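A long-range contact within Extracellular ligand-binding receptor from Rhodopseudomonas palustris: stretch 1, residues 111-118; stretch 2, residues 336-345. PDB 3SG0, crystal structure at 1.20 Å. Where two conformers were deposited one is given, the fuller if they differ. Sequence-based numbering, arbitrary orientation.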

# COMPACT_ATOMS: atom_id res chain seq x y z
N GLU A 111 12.10 18.87 -3.04
CA GLU A 111 12.80 20.12 -2.70
C GLU A 111 14.10 19.82 -1.97
O GLU A 111 15.10 20.50 -2.17
N ALA A 112 14.08 18.78 -1.14
CA ALA A 112 15.24 18.37 -0.36
C ALA A 112 16.19 17.46 -1.12
O ALA A 112 17.19 16.99 -0.56
N LYS A 113 15.88 17.17 -2.38
CA LYS A 113 16.67 16.26 -3.21
C LYS A 113 17.00 14.99 -2.43
O LYS A 113 18.15 14.55 -2.34
N THR A 114 15.94 14.39 -1.89
CA THR A 114 16.04 13.17 -1.11
C THR A 114 15.02 12.16 -1.63
O THR A 114 13.85 12.50 -1.79
N PRO A 115 15.46 10.93 -1.92
CA PRO A 115 14.48 9.94 -2.38
C PRO A 115 13.44 9.65 -1.31
O PRO A 115 13.75 9.57 -0.11
N LEU A 116 12.19 9.50 -1.75
CA LEU A 116 11.05 9.18 -0.91
C LEU A 116 10.50 7.83 -1.34
O LEU A 116 10.09 7.68 -2.49
N MSE A 117 10.50 6.86 -0.43
CA MSE A 117 9.86 5.57 -0.68
C MSE A 117 8.48 5.64 -0.03
O MSE A 117 8.36 5.51 1.19
N THR A 118 7.43 5.90 -0.80
CA THR A 118 6.11 5.97 -0.19
C THR A 118 5.57 4.57 0.05
O THR A 118 5.87 3.65 -0.71
N PHE A 336 25.26 11.48 -2.49
CA PHE A 336 24.88 10.12 -2.10
C PHE A 336 23.38 9.90 -2.30
O PHE A 336 22.95 8.88 -2.84
N ARG A 337 22.58 10.86 -1.86
CA ARG A 337 21.14 10.78 -2.05
C ARG A 337 20.77 10.71 -3.53
O ARG A 337 19.89 9.95 -3.92
N ALA A 338 21.45 11.50 -4.35
CA ALA A 338 21.18 11.52 -5.78
C ALA A 338 21.57 10.18 -6.41
O ALA A 338 20.91 9.70 -7.32
N ALA A 339 22.66 9.59 -5.92
CA ALA A 339 23.09 8.30 -6.44
C ALA A 339 22.07 7.22 -6.09
O ALA A 339 21.78 6.35 -6.90
N ILE A 340 21.52 7.26 -4.88
CA ILE A 340 20.45 6.32 -4.54
C ILE A 340 19.26 6.50 -5.49
O ILE A 340 18.73 5.52 -6.01
N ARG A 341 18.85 7.75 -5.70
CA ARG A 341 17.74 8.02 -6.60
C ARG A 341 18.02 7.45 -8.00
O ARG A 341 17.15 6.83 -8.61
N ASP A 342 19.23 7.69 -8.51
CA ASP A 342 19.63 7.19 -9.82
C ASP A 342 19.61 5.67 -9.88
O ASP A 342 19.21 5.07 -10.89
N GLN A 343 20.07 5.03 -8.82
CA GLN A 343 20.22 3.58 -8.83
C GLN A 343 18.89 2.84 -8.72
O GLN A 343 18.70 1.81 -9.38
N ILE A 344 17.96 3.32 -7.89
CA ILE A 344 16.70 2.60 -7.73
C ILE A 344 15.95 2.56 -9.07
O ILE A 344 15.29 1.58 -9.40
N GLU A 345 16.09 3.64 -9.84
CA GLU A 345 15.46 3.78 -11.14
C GLU A 345 15.89 2.70 -12.13
O GLU A 345 15.21 2.48 -13.13

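A helix can hold a distant loop by pairing a polar clasp at one end with apolar packing along the same face, and this small contact, burying 328 Å² in all, is an example. Helix residues R337, I340 and I344, spaced three or four apart, all point toward the loop and strand of the first stretch. R337 (chi1 m, chi2 t, chi3 m) supplies the clasp. Carbonyls left without helical partners where a helix ends are natural acceptors for a guanidinium: here NE of R337 donates to O of K113 at 3.0 Å with nearly straight geometry, close to the guanidinium plane, while NH2 of R337 makes a weak bond to O of A112 at 3.2 Å. T114 (chi1 m) turns its OG1 back to O of A112, donating at 2.9 Å, so that one carbonyl serves both side chains. Next comes P115, pointing toward the helix, its CG 3.6 Å from O of R337 and 4.0 Å from CG2 of I340 (m, t). Further along, selenomethionine M117 starts sideways, but its m, m, m rotamer brings SE within 3.8 Å of CD1 of I344 (m, t). R341, by contrast, leads its end away, into salt bridges with D342 (NH2 to OD1, 2.9 Å) and E345 (NH1 to OE1, 3.0 Å).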

# COMPACT_ATOMS: atom_id res chain seq x y z
CB GLU A 111 11.90 21.03 -1.86
CG GLU A 111 12.45 22.44 -1.65
CD GLU A 111 13.55 22.56 -0.59
OE1 GLU A 111 13.62 21.71 0.33
OE2 GLU A 111 14.34 23.52 -0.67
CB ALA A 112 14.79 17.68 0.92
CB LYS A 113 17.92 16.95 -3.75
CG LYS A 113 17.59 18.18 -4.60
CD LYS A 113 18.84 18.84 -5.15
CE LYS A 113 18.50 20.16 -5.83
NZ LYS A 113 17.36 20.00 -6.78
CB THR A 114 15.75 13.48 0.37
OG1 THR A 114 16.69 14.45 0.83
CG2 THR A 114 15.84 12.24 1.24
CB PRO A 115 15.31 8.67 -2.62
CG PRO A 115 16.72 9.07 -2.54
CD PRO A 115 16.83 10.41 -1.88
CB LEU A 116 9.95 10.23 -1.06
CG LEU A 116 8.62 9.90 -0.37
CD1 LEU A 116 8.77 9.86 1.14
CD2 LEU A 116 7.53 10.89 -0.76
CB MSE A 117 10.66 4.43 -0.05
CG MSE A 117 12.16 4.52 -0.24
SE MSE A 117 12.78 4.53 -2.06
CE MSE A 117 12.22 2.72 -2.54
CB THR A 118 5.13 6.81 -1.02
OG1 THR A 118 3.90 6.93 -0.29
CG2 THR A 118 4.82 6.19 -2.38
CB PHE A 336 25.28 9.88 -0.64
CG PHE A 336 24.98 8.50 -0.13
CD1 PHE A 336 25.71 7.40 -0.56
CD2 PHE A 336 24.00 8.31 0.83
CE1 PHE A 336 25.44 6.14 -0.06
CE2 PHE A 336 23.74 7.06 1.34
CZ PHE A 336 24.45 5.96 0.90
CB ARG A 337 20.44 11.96 -1.39
CG ARG A 337 20.71 12.05 0.10
CD ARG A 337 19.75 12.96 0.82
NE ARG A 337 19.68 14.30 0.25
CZ ARG A 337 20.43 15.33 0.66
NH1 ARG A 337 21.34 15.17 1.61
NH2 ARG A 337 20.27 16.51 0.08
CB ALA A 338 21.92 12.67 -6.46
CB ALA A 339 24.47 7.93 -5.91
CB ILE A 340 20.00 6.46 -3.08
CG1 ILE A 340 21.14 6.05 -2.14
CG2 ILE A 340 18.76 5.61 -2.83
CD1 ILE A 340 20.83 6.26 -0.68
CB ARG A 341 17.47 9.53 -6.68
CG ARG A 341 16.11 9.89 -7.31
CD ARG A 341 16.19 11.08 -8.28
NE ARG A 341 16.97 10.71 -9.45
CZ ARG A 341 16.51 10.02 -10.49
NH1 ARG A 341 15.23 9.67 -10.55
NH2 ARG A 341 17.33 9.69 -11.49
CB ASP A 342 21.05 7.65 -10.19
CG ASP A 342 21.14 9.14 -10.49
OD1 ASP A 342 20.13 9.79 -10.81
OD2 ASP A 342 22.27 9.68 -10.44
CB GLN A 343 21.17 3.15 -7.71
CG GLN A 343 22.62 3.57 -7.93
CD GLN A 343 23.18 3.06 -9.25
OE1 GLN A 343 23.13 1.87 -9.53
NE2 GLN A 343 23.68 3.98 -10.07
CB ILE A 344 15.84 3.19 -6.61
CG1 ILE A 344 16.58 3.01 -5.27
CG2 ILE A 344 14.48 2.52 -6.58
CD1 ILE A 344 15.87 3.65 -4.09
CB GLU A 345 15.83 5.17 -11.68
CG GLU A 345 15.05 5.66 -12.86
CD GLU A 345 15.18 7.16 -12.98
OE1 GLU A 345 14.20 7.85 -12.66
OE2 GLU A 345 16.27 7.65 -13.38